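PDB 4MT4: CmeC from Campylobacter jejuni, which probably serves as the trimeric outer membrane channel of a multidrug efflux system, giving expelled compounds a way out of the cell. Local coordinates for residues N165-Y170 with Q248-F253. Residues are numbered along the deposited sequence; the frame is centred on the assembly and turned at random.
Sequences NLVNAY and QSYQVF
Tyr250 lays its ring over one face of the Tyr170 ring in an offset stack. The planes are 15° apart and the centroids 4.5 Å. This joins the long helix 129-195, part of the alpha-helical barrel of an outer membrane factor, to the loop between helices 240-245 and 273-293. The stack is displaced toward the rim: Tyr250 CE1 sits 3.4 Å from Tyr170 CG. The phenol end of Tyr250 runs on past the ring, so its OH lies 3.4 Å from Tyr170 CB. Tyr250 takes the crowded first torsion, CG between the backbone N and the carbonyl carbon (chi1 65°), with its CB bond directed at the helix. Val167, one turn before Tyr170, adds both methyls. CG1 meets Tyr250 CD2 at 3.5 Å, while CG2 rests near Tyr250 CB. Val167 also touches Tyr433 of helix 411-445. The CB of Gln251 is directed away from residues 165-170, and its NE2 is hydrogen-bonded to Asp42 O. Gln248 gives the helix its aliphatic part: CB lies 3.7 Å from Leu166 CD2. Its chain then bends at chi2 (65°), and Gln248 NE2 donates to Ser249 O at 2.8 Å, in the carbonyl plane.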
ATOM      1  N   ASN B 165      20.729  -3.783  13.820  1.00 44.89           N
ATOM      2  CA  ASN B 165      21.067  -4.368  12.528  1.00 47.54           C
ATOM      3  C   ASN B 165      22.316  -3.716  11.949  1.00 55.34           C
ATOM      4  O   ASN B 165      23.086  -4.352  11.226  1.00 56.41           O
ATOM      5  CB  ASN B 165      19.903  -4.232  11.546  1.00 43.56           C
ATOM      6  CG  ASN B 165      18.774  -5.200  11.838  1.00 48.03           C
ATOM      7  OD1 ASN B 165      18.977  -6.238  12.468  1.00 61.22           O
ATOM      8  ND2 ASN B 165      17.575  -4.865  11.375  1.00 51.80           N
ATOM      9  N   LEU B 166      22.512  -2.442  12.274  1.00 49.16           N
ATOM     10  CA  LEU B 166      23.695  -1.712  11.837  1.00 55.37           C
ATOM     11  C   LEU B 166      24.936  -2.191  12.585  1.00 50.71           C
ATOM     12  O   LEU B 166      25.986  -2.412  11.980  1.00 46.11           O
ATOM     13  CB  LEU B 166      23.508  -0.210  12.042  1.00 38.20           C
ATOM     14  CG  LEU B 166      24.738   0.646  11.736  1.00 44.17           C
ATOM     15  CD1 LEU B 166      25.151   0.494  10.277  1.00 42.65           C
ATOM     16  CD2 LEU B 166      24.488   2.106  12.078  1.00 52.16           C
ATOM     17  N   VAL B 167      24.807  -2.347  13.900  1.00 43.93           N
ATOM     18  CA  VAL B 167      25.901  -2.848  14.727  1.00 53.68           C
ATOM     19  C   VAL B 167      26.260  -4.270  14.311  1.00 48.63           C
ATOM     20  O   VAL B 167      27.430  -4.650  14.292  1.00 50.28           O
ATOM     21  CB  VAL B 167      25.543  -2.826  16.228  1.00 59.71           C
ATOM     22  CG1 VAL B 167      26.714  -3.311  17.059  1.00 41.94           C
ATOM     23  CG2 VAL B 167      25.135  -1.426  16.656  1.00 44.91           C
ATOM     24  N   ASN B 168      25.236  -5.047  13.978  1.00 49.98           N
ATOM     25  CA  ASN B 168      25.417  -6.397  13.464  1.00 41.47           C
ATOM     26  C   ASN B 168      26.210  -6.361  12.162  1.00 54.41           C
ATOM     27  O   ASN B 168      27.067  -7.209  11.916  1.00 54.29           O
ATOM     28  CB  ASN B 168      24.059  -7.063  13.243  1.00 38.68           C
ATOM     29  CG  ASN B 168      24.157  -8.565  13.051  1.00 46.40           C
ATOM     30  OD1 ASN B 168      23.140  -9.250  12.954  1.00 53.53           O
ATOM     31  ND2 ASN B 168      25.377  -9.087  13.011  1.00 55.48           N
ATOM     32  N   ALA B 169      25.917  -5.364  11.336  1.00 53.21           N
ATOM     33  CA  ALA B 169      26.589  -5.202  10.055  1.00 46.37           C
ATOM     34  C   ALA B 169      28.037  -4.762  10.244  1.00 57.13           C
ATOM     35  O   ALA B 169      28.920  -5.174   9.493  1.00 48.98           O
ATOM     36  CB  ALA B 169      25.839  -4.206   9.191  1.00 42.75           C
ATOM     37  N   TYR B 170      28.275  -3.928  11.251  1.00 49.47           N
ATOM     38  CA  TYR B 170      29.628  -3.493  11.579  1.00 55.03           C
ATOM     39  C   TYR B 170      30.479  -4.666  12.060  1.00 53.34           C
ATOM     40  O   TYR B 170      31.635  -4.812  11.661  1.00 61.80           O
ATOM     41  CB  TYR B 170      29.606  -2.397  12.647  1.00 45.24           C
ATOM     42  CG  TYR B 170      29.499  -0.989  12.105  1.00 62.36           C
ATOM     43  CD1 TYR B 170      30.525  -0.434  11.348  1.00 54.09           C
ATOM     44  CD2 TYR B 170      28.383  -0.205  12.368  1.00 57.32           C
ATOM     45  CE1 TYR B 170      30.434   0.856  10.855  1.00 61.72           C
ATOM     46  CE2 TYR B 170      28.284   1.086  11.882  1.00 51.49           C
ATOM     47  CZ  TYR B 170      29.311   1.612  11.126  1.00 62.59           C
ATOM     48  OH  TYR B 170      29.209   2.898  10.642  1.00 74.02           O
ATOM     49  N   GLN B 248      28.017   6.275  12.056  1.00 63.47           N
ATOM     50  CA  GLN B 248      27.317   6.099  13.323  1.00 59.85           C
ATOM     51  C   GLN B 248      28.183   5.409  14.371  1.00 57.23           C
ATOM     52  O   GLN B 248      28.592   4.260  14.196  1.00 57.94           O
ATOM     53  CB  GLN B 248      26.028   5.301  13.109  1.00 61.85           C
ATOM     54  CG  GLN B 248      25.264   5.003  14.390  1.00 49.95           C
ATOM     55  CD  GLN B 248      24.730   6.254  15.059  1.00 57.24           C
ATOM     56  OE1 GLN B 248      24.259   7.175  14.393  1.00 66.01           O
ATOM     57  NE2 GLN B 248      24.804   6.294  16.385  1.00 51.44           N
ATOM     58  N   SER B 249      28.464   6.121  15.458  1.00 56.57           N
ATOM     59  CA  SER B 249      29.146   5.536  16.605  1.00 48.30           C
ATOM     60  C   SER B 249      28.209   4.547  17.288  1.00 61.01           C
ATOM     61  O   SER B 249      27.004   4.783  17.360  1.00 60.51           O
ATOM     62  CB  SER B 249      29.590   6.619  17.589  1.00 51.03           C
ATOM     63  OG  SER B 249      30.467   7.548  16.975  1.00 72.13           O
ATOM     64  N   TYR B 250      28.754   3.444  17.790  1.00 62.10           N
ATOM     65  CA  TYR B 250      27.913   2.401  18.367  1.00 62.29           C
ATOM     66  C   TYR B 250      28.582   1.649  19.516  1.00 65.08           C
ATOM     67  O   TYR B 250      29.727   1.922  19.877  1.00 58.52           O
ATOM     68  CB  TYR B 250      27.493   1.408  17.279  1.00 59.73           C
ATOM     69  CG  TYR B 250      28.643   0.632  16.676  1.00 54.18           C
ATOM     70  CD1 TYR B 250      29.393   1.161  15.634  1.00 53.54           C
ATOM     71  CD2 TYR B 250      28.977  -0.630  17.148  1.00 63.94           C
ATOM     72  CE1 TYR B 250      30.445   0.453  15.081  1.00 63.22           C
ATOM     73  CE2 TYR B 250      30.024  -1.344  16.604  1.00 55.44           C
ATOM     74  CZ  TYR B 250      30.755  -0.798  15.571  1.00 64.47           C
ATOM     75  OH  TYR B 250      31.801  -1.506  15.022  1.00 68.76           O
ATOM     76  N   GLN B 251      27.844   0.698  20.079  1.00 64.06           N
ATOM     77  CA  GLN B 251      28.318  -0.103  21.200  1.00 47.84           C
ATOM     78  C   GLN B 251      27.840  -1.544  21.058  1.00 59.19           C
ATOM     79  O   GLN B 251      26.666  -1.788  20.781  1.00 60.98           O
ATOM     80  CB  GLN B 251      27.832   0.490  22.523  1.00 52.01           C
ATOM     81  CG  GLN B 251      27.956  -0.443  23.715  1.00 58.92           C
ATOM     82  CD  GLN B 251      27.352   0.143  24.976  1.00 60.09           C
ATOM     83  OE1 GLN B 251      27.637   1.282  25.342  1.00 66.05           O
ATOM     84  NE2 GLN B 251      26.502  -0.632  25.641  1.00 54.15           N
ATOM     85  N   VAL B 252      28.758  -2.489  21.243  1.00 56.70           N
ATOM     86  CA  VAL B 252      28.448  -3.913  21.137  1.00 57.08           C
ATOM     87  C   VAL B 252      27.415  -4.349  22.174  1.00 53.23           C
ATOM     88  O   VAL B 252      27.495  -3.972  23.345  1.00 65.01           O
ATOM     89  CB  VAL B 252      29.729  -4.773  21.291  1.00 59.80           C
ATOM     90  CG1 VAL B 252      29.398  -6.195  21.740  1.00 52.37           C
ATOM     91  CG2 VAL B 252      30.514  -4.790  19.989  1.00 53.32           C
ATOM     92  N   PHE B 253      26.438  -5.135  21.732  1.00 53.20           N
ATOM     93  CA  PHE B 253      25.411  -5.661  22.620  1.00 58.85           C
ATOM     94  C   PHE B 253      25.944  -6.815  23.460  1.00 68.06           C
ATOM     95  O   PHE B 253      26.442  -7.807  22.927  1.00 56.75           O
ATOM     96  CB  PHE B 253      24.190  -6.120  21.818  1.00 56.60           C
ATOM     97  CG  PHE B 253      23.143  -6.812  22.647  1.00 55.49           C
ATOM     98  CD1 PHE B 253      22.244  -6.077  23.402  1.00 55.22           C
ATOM     99  CD2 PHE B 253      23.051  -8.197  22.666  1.00 59.62           C
ATOM    100  CE1 PHE B 253      21.278  -6.707  24.164  1.00 51.54           C
ATOM    101  CE2 PHE B 253      22.087  -8.831  23.428  1.00 63.25           C
ATOM    102  CZ  PHE B 253      21.200  -8.085  24.177  1.00 54.74           C
TER